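Local coordinates for yersinopine synthase (Yersinia pestis, PDB 6C4M), which catalyses the NADPH-dependent reductive condensation of pyruvate with an aminobutanoate-histidine intermediate, the last step in making the metallophore yersinopine, at residues L62-Y73 against S87-D96; A208-A216 against R323-P331. All coordinates share one frame; numbering follows the deposited sequence.

Contact 1: L62-Y73 against S87-D96; sequences LKQYLALTPTLY and SSVTIDCYID
The Y94 ring is approached obliquely from helix 57-68 by L62, K63 and L66, while the Y73 ring, beside S88, takes the methyl CG2 of T71 over one face. A third ring, Y65, has T69 OG1 over one face and T71 O in plane at its edge, where its OH donates a 2.7 Å bond to T71 O. The setting is a beta-alpha-beta crossover: helix 57-68 connects the parallel neighbours 49-52 and 93-95, with the antiparallel hairpin 71-76/87-90 inserted before the second strand. Y94 suits the helix-strand interface because a broad ring fills it: L66 CD1 presses to 3.3 Å from Y94 CD2, K63 CB lies 3.5 Å from Y94 CE1, and L62 CD2 meets the phenol end. The ring also touches N53, an NADP(+)-binding residue. L72 and V89 form a hydrogen-bonded pair (L72 N to V89 O 2.9 Å), flanked by the non-hydrogen-bonded pairs T71/T90 and Y73/S88 of the other face. Being apolar, L72 and V89 suit the face where V89 meets helix 32-44; L72 CD1 touches I91 CD1 at 3.6 Å. P70, centre of an inverse gamma turn, takes I91 N on its carbonyl. With CG anti to the backbone N and the chain extended beyond it, K63 runs past the Y94 ring and brings its amine to D96 in a salt bridge, NZ standing 2.9 Å from OD2 and 52° out of the carboxylate plane.

Contact 2: A208-A216 against R323-P331; sequences AFKQRIYLA and RFLNDDNYP
With CG anti to its carbonyl carbon (chi1 -65°), Y214 reaches from strand 203-217 to D328 on helix 321-329, and the same choice in D328 (chi1 -61°) brings its carboxylate nearer to the strand. Y214 OH donates to D328 OD2 at 2.6 Å; the oxygen lies at the edge of the tyrosine ring, in its plane, whereas the hydroxyl comes to the carboxylate from above. R323, bent at chi2 and chi3, reaches forward along its own helix, a span that its long chain can cover, and its NH2 gives a second bond to D328 OD2, 3.1 Å long, from the opposite face. Its NH1 adds weak bonds to both oxygens. R212 closes the salt-bridge network from the strand, its NE 3.5 Å from D328 OD1 and the guanidinium turned 62° from the carboxylate plane. Two arginines and a phenol would therefore be expected to keep this buried aspartate ionised. The contact ties a strand of the large mixed sheet, which carries the Rossmann-type nucleotide site, to the helical part of the enzyme; the side chain of K210 lies about 6 Å from the bound NADP. F253 stacks on the Y214 ring and also meets F324, whose ring edge faces Y214 CE1. Residues 324-329 make a wider pi-type turn, with Y330 N bonded to L325 O at 3.0 Å. There N329 folds back: its ND2 sits 3.4 Å above the centre of the F324 ring and donates to F324 O. The aliphatic part of Q211 lies alongside the same turn, Q211 CG 3.6 Å from D328 O, while D327 turns its carboxylate away to a salt bridge with R339.

Both contacts reach the same mixed sheet, in which strands 71-76 and 203-217 are parallel neighbours, yet their centres lie 32 Å apart and they do not touch. Contact 1 sits toward the periphery, about 24 Å from the chain centre, and joins elements close in sequence; its backbone ladder and apolar packing are joined by one salt bridge, and three of its touching residues are exposed. Contact 2, about 14 Å from the centre, has no exposed residue among those touching and brings together segments over a hundred residues apart. It relies on side-chain polarity around a buried carboxylate. Contact 1 backs NADP(+)-binding residues, whereas contact 2 comes near the cofactor through K210 on the strand.

Contact 1: L62-Y73 against S87-D96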
loop_
_atom_site.group_PDB
_atom_site.type_symbol
_atom_site.label_atom_id
_atom_site.label_comp_id
_atom_site.label_asym_id
_atom_site.label_seq_id
_atom_site.Cartn_x
_atom_site.Cartn_y
_atom_site.Cartn_z
ATOM N N LEU A 62 -17.753 -19.934 33.406
ATOM C CA LEU A 62 -18.146 -18.667 34.016
ATOM C C LEU A 62 -19.310 -18.870 34.971
ATOM O O LEU A 62 -19.391 -18.209 36.016
ATOM C CB LEU A 62 -18.515 -17.663 32.922
ATOM C CG LEU A 62 -19.084 -16.296 33.338
ATOM C CD1 LEU A 62 -18.000 -15.476 34.016
ATOM C CD2 LEU A 62 -19.655 -15.557 32.111
ATOM N N LYS A 63 -20.228 -19.774 34.620
ATOM C CA LYS A 63 -21.312 -20.114 35.530
ATOM C C LYS A 63 -20.757 -20.654 36.837
ATOM O O LYS A 63 -21.184 -20.254 37.922
ATOM C CB LYS A 63 -22.240 -21.130 34.880
ATOM C CG LYS A 63 -23.445 -21.522 35.754
ATOM C CD LYS A 63 -24.276 -22.609 35.065
ATOM C CE LYS A 63 -25.654 -22.774 35.704
ATOM N NZ LYS A 63 -26.403 -23.880 35.048
ATOM N N GLN A 64 -19.800 -21.577 36.747
ATOM C CA GLN A 64 -19.176 -22.126 37.946
ATOM C C GLN A 64 -18.447 -21.041 38.724
ATOM O O GLN A 64 -18.609 -20.915 39.942
ATOM C CB GLN A 64 -18.205 -23.242 37.559
ATOM C CG GLN A 64 -18.876 -24.453 36.966
ATOM C CD GLN A 64 -17.882 -25.474 36.451
ATOM O OE1 GLN A 64 -16.665 -25.233 36.434
ATOM N NE2 GLN A 64 -18.393 -26.608 36.005
ATOM N N TYR A 65 -17.610 -20.263 38.037
ATOM C CA TYR A 65 -16.862 -19.224 38.727
ATOM C C TYR A 65 -17.793 -18.287 39.497
ATOM O O TYR A 65 -17.537 -17.957 40.658
ATOM C CB TYR A 65 -16.018 -18.441 37.727
ATOM C CG TYR A 65 -15.578 -17.109 38.286
ATOM C CD1 TYR A 65 -14.409 -16.998 39.022
ATOM C CD2 TYR A 65 -16.355 -15.968 38.105
ATOM C CE1 TYR A 65 -14.008 -15.787 39.544
ATOM C CE2 TYR A 65 -15.962 -14.755 38.627
ATOM C CZ TYR A 65 -14.784 -14.671 39.342
ATOM O OH TYR A 65 -14.396 -13.460 39.863
ATOM N N LEU A 66 -18.875 -17.834 38.861
ATOM C CA LEU A 66 -19.701 -16.807 39.486
ATOM C C LEU A 66 -20.466 -17.342 40.676
ATOM O O LEU A 66 -20.710 -16.601 41.631
ATOM C CB LEU A 66 -20.682 -16.227 38.486
ATOM C CG LEU A 66 -20.052 -15.414 37.376
ATOM C CD1 LEU A 66 -21.147 -15.064 36.400
ATOM C CD2 LEU A 66 -19.394 -14.150 37.943
ATOM N N ALA A 67 -20.863 -18.613 40.634
ATOM C CA ALA A 67 -21.538 -19.208 41.780
ATOM C C ALA A 67 -20.669 -19.174 43.018
ATOM O O ALA A 67 -21.180 -19.331 44.126
ATOM C CB ALA A 67 -21.919 -20.654 41.476
ATOM N N LEU A 68 -19.360 -19.006 42.847
ATOM C CA LEU A 68 -18.421 -18.892 43.951
ATOM C C LEU A 68 -18.113 -17.441 44.285
ATOM O O LEU A 68 -18.115 -17.060 45.454
ATOM C CB LEU A 68 -17.120 -19.631 43.613
ATOM C CG LEU A 68 -16.073 -19.651 44.731
ATOM C CD1 LEU A 68 -16.577 -20.441 45.923
ATOM C CD2 LEU A 68 -14.739 -20.198 44.234
ATOM N N THR A 69 -17.871 -16.617 43.271
ATOM C CA THR A 69 -17.495 -15.220 43.467
ATOM C C THR A 69 -18.143 -14.438 42.335
ATOM O O THR A 69 -17.588 -14.378 41.223
ATOM C CB THR A 69 -15.981 -15.034 43.464
ATOM O OG1 THR A 69 -15.450 -15.514 42.223
ATOM C CG2 THR A 69 -15.335 -15.800 44.611
ATOM N N PRO A 70 -19.328 -13.831 42.566
ATOM C CA PRO A 70 -20.064 -13.179 41.464
ATOM C C PRO A 70 -19.499 -11.806 41.095
ATOM O O PRO A 70 -20.188 -10.788 41.129
ATOM C CB PRO A 70 -21.495 -13.119 42.016
ATOM C CG PRO A 70 -21.346 -13.085 43.508
ATOM C CD PRO A 70 -20.102 -13.862 43.823
ATOM N N THR A 71 -18.234 -11.785 40.675
ATOM C CA THR A 71 -17.533 -10.542 40.387
ATOM C C THR A 71 -16.789 -10.642 39.064
ATOM O O THR A 71 -16.034 -11.595 38.837
ATOM C CB THR A 71 -16.550 -10.207 41.505
ATOM O OG1 THR A 71 -17.267 -10.114 42.741
ATOM C CG2 THR A 71 -15.832 -8.904 41.210
ATOM N N LEU A 72 -16.986 -9.640 38.214
ATOM C CA LEU A 72 -16.245 -9.490 36.977
ATOM C C LEU A 72 -15.176 -8.417 37.155
ATOM O O LEU A 72 -15.321 -7.504 37.973
ATOM C CB LEU A 72 -17.180 -9.110 35.830
ATOM C CG LEU A 72 -18.386 -10.025 35.672
ATOM C CD1 LEU A 72 -19.311 -9.466 34.605
ATOM C CD2 LEU A 72 -17.898 -11.417 35.325
ATOM N N TYR A 73 -14.108 -8.536 36.373
ATOM C CA TYR A 73 -12.930 -7.678 36.474
ATOM C C TYR A 73 -12.598 -7.075 35.119
ATOM O O TYR A 73 -12.692 -7.754 34.089
ATOM C CB TYR A 73 -11.726 -8.467 36.999
ATOM C CG TYR A 73 -11.925 -8.969 38.412
ATOM C CD1 TYR A 73 -11.641 -8.157 39.501
ATOM C CD2 TYR A 73 -12.420 -10.245 38.658
ATOM C CE1 TYR A 73 -11.832 -8.599 40.796
ATOM C CE2 TYR A 73 -12.605 -10.699 39.954
ATOM C CZ TYR A 73 -12.308 -9.867 41.018
ATOM O OH TYR A 73 -12.496 -10.301 42.314
ATOM N N SER A 87 -11.231 -2.103 37.649
ATOM C CA SER A 87 -12.572 -2.062 38.200
ATOM C C SER A 87 -13.094 -3.477 38.376
ATOM O O SER A 87 -12.633 -4.428 37.734
ATOM C CB SER A 87 -13.544 -1.295 37.303
ATOM O OG SER A 87 -13.049 -0.024 36.959
ATOM N N SER A 88 -14.085 -3.584 39.249
ATOM C CA SER A 88 -14.787 -4.823 39.521
ATOM C C SER A 88 -16.268 -4.513 39.621
ATOM O O SER A 88 -16.651 -3.424 40.056
ATOM C CB SER A 88 -14.320 -5.457 40.825
ATOM O OG SER A 88 -14.655 -4.624 41.913
ATOM N N VAL A 89 -17.105 -5.478 39.241
ATOM C CA VAL A 89 -18.550 -5.280 39.265
ATOM C C VAL A 89 -19.230 -6.574 39.677
ATOM O O VAL A 89 -18.860 -7.663 39.223
ATOM C CB VAL A 89 -19.078 -4.784 37.904
ATOM C CG1 VAL A 89 -18.781 -5.800 36.807
ATOM C CG2 VAL A 89 -20.564 -4.502 37.995
ATOM N N THR A 90 -20.234 -6.452 40.527
ATOM C CA THR A 90 -20.924 -7.607 41.060
ATOM C C THR A 90 -22.089 -7.983 40.155
ATOM O O THR A 90 -22.779 -7.116 39.615
ATOM C CB THR A 90 -21.409 -7.320 42.479
ATOM O OG1 THR A 90 -20.286 -7.441 43.363
ATOM C CG2 THR A 90 -22.494 -8.298 42.894
ATOM N N ILE A 91 -22.289 -9.286 39.967
ATOM C CA ILE A 91 -23.418 -9.804 39.207
ATOM C C ILE A 91 -24.397 -10.400 40.215
ATOM O O ILE A 91 -24.025 -11.264 41.018
ATOM C CB ILE A 91 -22.982 -10.845 38.161
ATOM C CG1 ILE A 91 -21.980 -10.248 37.163
ATOM C CG2 ILE A 91 -24.200 -11.398 37.431
ATOM C CD1 ILE A 91 -22.540 -9.168 36.231
ATOM N N ASP A 92 -25.642 -9.939 40.178
ATOM C CA ASP A 92 -26.638 -10.349 41.157
ATOM C C ASP A 92 -27.400 -11.583 40.725
ATOM O O ASP A 92 -27.956 -12.293 41.571
ATOM C CB ASP A 92 -27.617 -9.196 41.401
ATOM C CG ASP A 92 -26.909 -7.945 41.903
ATOM O OD1 ASP A 92 -26.493 -7.949 43.082
ATOM O OD2 ASP A 92 -26.724 -6.999 41.099
ATOM N N CYS A 93 -27.427 -11.861 39.431
ATOM C CA CYS A 93 -28.142 -13.018 38.927
ATOM C C CYS A 93 -27.458 -13.475 37.650
ATOM O O CYS A 93 -27.197 -12.653 36.771
ATOM C CB CYS A 93 -29.605 -12.661 38.670
ATOM S SG CYS A 93 -30.573 -14.006 38.036
ATOM N N TYR A 94 -27.157 -14.767 37.555
ATOM C CA TYR A 94 -26.590 -15.347 36.345
ATOM C C TYR A 94 -27.442 -16.531 35.937
ATOM O O TYR A 94 -27.804 -17.358 36.782
ATOM C CB TYR A 94 -25.139 -15.779 36.553
ATOM C CG TYR A 94 -24.451 -16.340 35.316
ATOM C CD1 TYR A 94 -24.497 -17.693 35.016
ATOM C CD2 TYR A 94 -23.728 -15.509 34.468
ATOM C CE1 TYR A 94 -23.842 -18.205 33.889
ATOM C CE2 TYR A 94 -23.102 -15.993 33.362
ATOM C CZ TYR A 94 -23.152 -17.344 33.072
ATOM O OH TYR A 94 -22.492 -17.817 31.961
ATOM N N ILE A 95 -27.784 -16.589 34.647
ATOM C CA ILE A 95 -28.574 -17.671 34.078
ATOM C C ILE A 95 -27.903 -18.149 32.797
ATOM O O ILE A 95 -27.133 -17.424 32.159
ATOM C CB ILE A 95 -30.019 -17.241 33.777
ATOM C CG1 ILE A 95 -30.004 -15.970 32.918
ATOM C CG2 ILE A 95 -30.805 -17.080 35.095
ATOM C CD1 ILE A 95 -31.393 -15.541 32.405
ATOM N N ASP A 96 -28.219 -19.390 32.425
ATOM C CA ASP A 96 -27.753 -19.965 31.178
ATOM C C ASP A 96 -28.892 -20.567 30.376
ATOM O O ASP A 96 -28.644 -21.304 29.434
ATOM C CB ASP A 96 -26.663 -21.012 31.431
ATOM C CG ASP A 96 -27.192 -22.262 32.090
ATOM O OD1 ASP A 96 -28.373 -22.256 32.484
ATOM O OD2 ASP A 96 -26.413 -23.231 32.222
#

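Contact 2: A208-A216 against R323-P331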
loop_
_atom_site.group_PDB
_atom_site.type_symbol
_atom_site.label_atom_id
_atom_site.label_comp_id
_atom_site.label_asym_id
_atom_site.label_seq_id
_atom_site.Cartn_x
_atom_site.Cartn_y
_atom_site.Cartn_z
ATOM N N ALA A 208 -9.291 0.626 23.948
ATOM C CA ALA A 208 -9.655 1.861 23.271
ATOM C C ALA A 208 -11.167 2.042 23.325
ATOM O O ALA A 208 -11.919 1.060 23.386
ATOM C CB ALA A 208 -9.151 1.846 21.821
ATOM N N PHE A 209 -11.599 3.303 23.307
ATOM C CA PHE A 209 -13.008 3.648 23.178
ATOM C C PHE A 209 -13.245 4.318 21.827
ATOM O O PHE A 209 -12.366 5.003 21.296
ATOM C CB PHE A 209 -13.456 4.567 24.327
ATOM C CG PHE A 209 -13.449 3.885 25.675
ATOM C CD1 PHE A 209 -14.415 2.951 25.996
ATOM C CD2 PHE A 209 -12.458 4.156 26.597
ATOM C CE1 PHE A 209 -14.398 2.315 27.220
ATOM C CE2 PHE A 209 -12.429 3.529 27.814
ATOM C CZ PHE A 209 -13.403 2.606 28.137
ATOM N N LYS A 210 -14.436 4.107 21.266
ATOM C CA LYS A 210 -14.802 4.767 20.021
ATOM C C LYS A 210 -15.010 6.261 20.266
ATOM O O LYS A 210 -15.269 6.690 21.388
ATOM C CB LYS A 210 -16.079 4.161 19.431
ATOM C CG LYS A 210 -16.011 2.658 19.062
ATOM C CD LYS A 210 -15.180 2.347 17.870
ATOM C CE LYS A 210 -15.201 0.831 17.626
ATOM N NZ LYS A 210 -14.153 0.396 16.614
ATOM N N GLN A 211 -14.926 7.061 19.194
ATOM C CA GLN A 211 -15.141 8.504 19.353
ATOM C C GLN A 211 -16.621 8.876 19.294
ATOM O O GLN A 211 -17.049 9.811 19.988
ATOM C CB GLN A 211 -14.352 9.306 18.312
ATOM C CG GLN A 211 -14.527 8.883 16.866
ATOM C CD GLN A 211 -13.550 9.604 15.916
ATOM O OE1 GLN A 211 -12.856 8.970 15.115
ATOM N NE2 GLN A 211 -13.511 10.927 15.999
ATOM N N ARG A 212 -17.421 8.187 18.478
ATOM C CA ARG A 212 -18.856 8.412 18.530
ATOM C C ARG A 212 -19.623 7.143 18.178
ATOM O O ARG A 212 -19.109 6.223 17.530
ATOM C CB ARG A 212 -19.285 9.579 17.625
ATOM C CG ARG A 212 -19.094 9.437 16.133
ATOM C CD ARG A 212 -19.350 10.829 15.483
ATOM N NE ARG A 212 -18.141 11.655 15.478
ATOM C CZ ARG A 212 -17.882 12.700 16.255
ATOM N NH1 ARG A 212 -18.765 13.153 17.146
ATOM N NH2 ARG A 212 -16.713 13.320 16.123
ATOM N N ILE A 213 -20.863 7.117 18.659
ATOM C CA ILE A 213 -21.833 6.072 18.396
ATOM C C ILE A 213 -23.102 6.755 17.927
ATOM O O ILE A 213 -23.487 7.805 18.455
ATOM C CB ILE A 213 -22.111 5.230 19.656
ATOM C CG1 ILE A 213 -20.846 4.510 20.142
ATOM C CG2 ILE A 213 -23.203 4.254 19.400
ATOM C CD1 ILE A 213 -20.251 3.524 19.141
ATOM N N TYR A 214 -23.752 6.164 16.945
ATOM C CA TYR A 214 -25.037 6.637 16.463
ATOM C C TYR A 214 -26.115 5.780 17.106
ATOM O O TYR A 214 -25.966 4.562 17.190
ATOM C CB TYR A 214 -25.123 6.537 14.940
ATOM C CG TYR A 214 -24.158 7.430 14.217
ATOM C CD1 TYR A 214 -22.863 7.011 13.953
ATOM C CD2 TYR A 214 -24.533 8.703 13.801
ATOM C CE1 TYR A 214 -21.965 7.837 13.299
ATOM C CE2 TYR A 214 -23.633 9.537 13.143
ATOM C CZ TYR A 214 -22.363 9.080 12.880
ATOM O OH TYR A 214 -21.469 9.894 12.250
ATOM N N LEU A 215 -27.187 6.400 17.594
ATOM C CA LEU A 215 -28.257 5.577 18.123
ATOM C C LEU A 215 -29.609 6.212 17.843
ATOM O O LEU A 215 -29.707 7.370 17.428
ATOM C CB LEU A 215 -28.036 5.297 19.607
ATOM C CG LEU A 215 -27.955 6.457 20.599
ATOM C CD1 LEU A 215 -29.237 7.124 20.709
ATOM C CD2 LEU A 215 -27.552 5.936 21.973
ATOM N N ALA A 216 -30.659 5.425 18.087
ATOM C CA ALA A 216 -32.037 5.857 17.882
ATOM C C ALA A 216 -32.956 4.847 18.556
ATOM O O ALA A 216 -32.574 3.699 18.783
ATOM C CB ALA A 216 -32.375 5.960 16.386
ATOM N N ARG A 323 -16.053 9.297 4.427
ATOM C CA ARG A 323 -16.105 10.176 5.604
ATOM C C ARG A 323 -16.331 9.377 6.884
ATOM O O ARG A 323 -15.677 9.633 7.904
ATOM C CB ARG A 323 -17.205 11.240 5.454
ATOM C CG ARG A 323 -17.259 12.309 6.616
ATOM C CD ARG A 323 -18.687 12.832 6.897
ATOM N NE ARG A 323 -19.506 11.690 7.250
ATOM C CZ ARG A 323 -19.434 11.039 8.405
ATOM N NH1 ARG A 323 -18.628 11.463 9.382
ATOM N NH2 ARG A 323 -20.195 9.970 8.581
ATOM N N PHE A 324 -17.261 8.418 6.848
ATOM C CA PHE A 324 -17.525 7.571 8.014
ATOM C C PHE A 324 -16.274 6.800 8.420
ATOM O O PHE A 324 -15.890 6.793 9.593
ATOM C CB PHE A 324 -18.679 6.612 7.693
ATOM C CG PHE A 324 -18.960 5.584 8.767
ATOM C CD1 PHE A 324 -19.485 5.967 10.004
ATOM C CD2 PHE A 324 -18.755 4.229 8.521
ATOM C CE1 PHE A 324 -19.766 5.018 10.990
ATOM C CE2 PHE A 324 -19.041 3.275 9.500
ATOM C CZ PHE A 324 -19.558 3.671 10.729
ATOM N N LEU A 325 -15.637 6.118 7.464
ATOM C CA LEU A 325 -14.430 5.360 7.790
ATOM C C LEU A 325 -13.352 6.251 8.381
ATOM O O LEU A 325 -12.698 5.887 9.365
ATOM C CB LEU A 325 -13.874 4.677 6.552
ATOM C CG LEU A 325 -14.760 3.645 5.882
ATOM C CD1 LEU A 325 -14.129 3.177 4.541
ATOM C CD2 LEU A 325 -14.982 2.451 6.797
ATOM N N ASN A 326 -13.104 7.395 7.752
ATOM C CA ASN A 326 -11.988 8.220 8.189
ATOM C C ASN A 326 -12.356 8.991 9.451
ATOM O O ASN A 326 -11.630 8.938 10.449
ATOM C CB ASN A 326 -11.578 9.187 7.080
ATOM C CG ASN A 326 -10.249 9.867 7.349
ATOM O OD1 ASN A 326 -9.184 9.329 7.058
ATOM N ND2 ASN A 326 -10.311 11.070 7.918
ATOM N N ASP A 327 -13.491 9.695 9.421
ATOM C CA ASP A 327 -13.781 10.684 10.461
ATOM C C ASP A 327 -14.504 10.082 11.662
ATOM O O ASP A 327 -14.402 10.629 12.758
ATOM C CB ASP A 327 -14.613 11.846 9.895
ATOM C CG ASP A 327 -13.846 12.718 8.919
ATOM O OD1 ASP A 327 -12.644 12.444 8.626
ATOM O OD2 ASP A 327 -14.467 13.693 8.426
ATOM N N ASP A 328 -15.222 8.981 11.505
ATOM C CA ASP A 328 -15.868 8.338 12.651
ATOM C C ASP A 328 -15.145 7.096 13.162
ATOM O O ASP A 328 -15.467 6.639 14.260
ATOM C CB ASP A 328 -17.300 7.950 12.310
ATOM C CG ASP A 328 -18.165 9.147 11.945
ATOM O OD1 ASP A 328 -17.770 10.296 12.245
ATOM O OD2 ASP A 328 -19.254 8.932 11.362
ATOM N N ASN A 329 -14.194 6.523 12.408
ATOM C CA ASN A 329 -13.532 5.301 12.871
ATOM C C ASN A 329 -12.014 5.477 12.998
ATOM O O ASN A 329 -11.520 5.710 14.106
ATOM C CB ASN A 329 -13.922 4.137 11.956
ATOM C CG ASN A 329 -15.387 3.758 12.113
ATOM O OD1 ASN A 329 -15.715 2.860 12.896
ATOM N ND2 ASN A 329 -16.281 4.479 11.415
ATOM N N TYR A 330 -11.249 5.388 11.888
ATOM C CA TYR A 330 -9.787 5.449 11.982
ATOM C C TYR A 330 -9.245 6.362 10.877
ATOM O O TYR A 330 -9.453 6.083 9.694
ATOM C CB TYR A 330 -9.193 4.037 11.888
ATOM C CG TYR A 330 -9.907 3.040 12.769
ATOM C CD1 TYR A 330 -10.983 2.305 12.278
ATOM C CD2 TYR A 330 -9.529 2.842 14.102
ATOM C CE1 TYR A 330 -11.662 1.385 13.079
ATOM C CE2 TYR A 330 -10.203 1.917 14.915
ATOM C CZ TYR A 330 -11.272 1.194 14.392
ATOM O OH TYR A 330 -11.973 0.275 15.162
ATOM N N PRO A 331 -8.611 7.476 11.207
ATOM C CA PRO A 331 -8.193 8.425 10.170
ATOM C C PRO A 331 -6.840 8.086 9.571
ATOM O O PRO A 331 -6.008 7.411 10.176
ATOM C CB PRO A 331 -8.110 9.747 10.932
ATOM C CG PRO A 331 -7.635 9.328 12.259
ATOM C CD PRO A 331 -8.418 8.048 12.555
#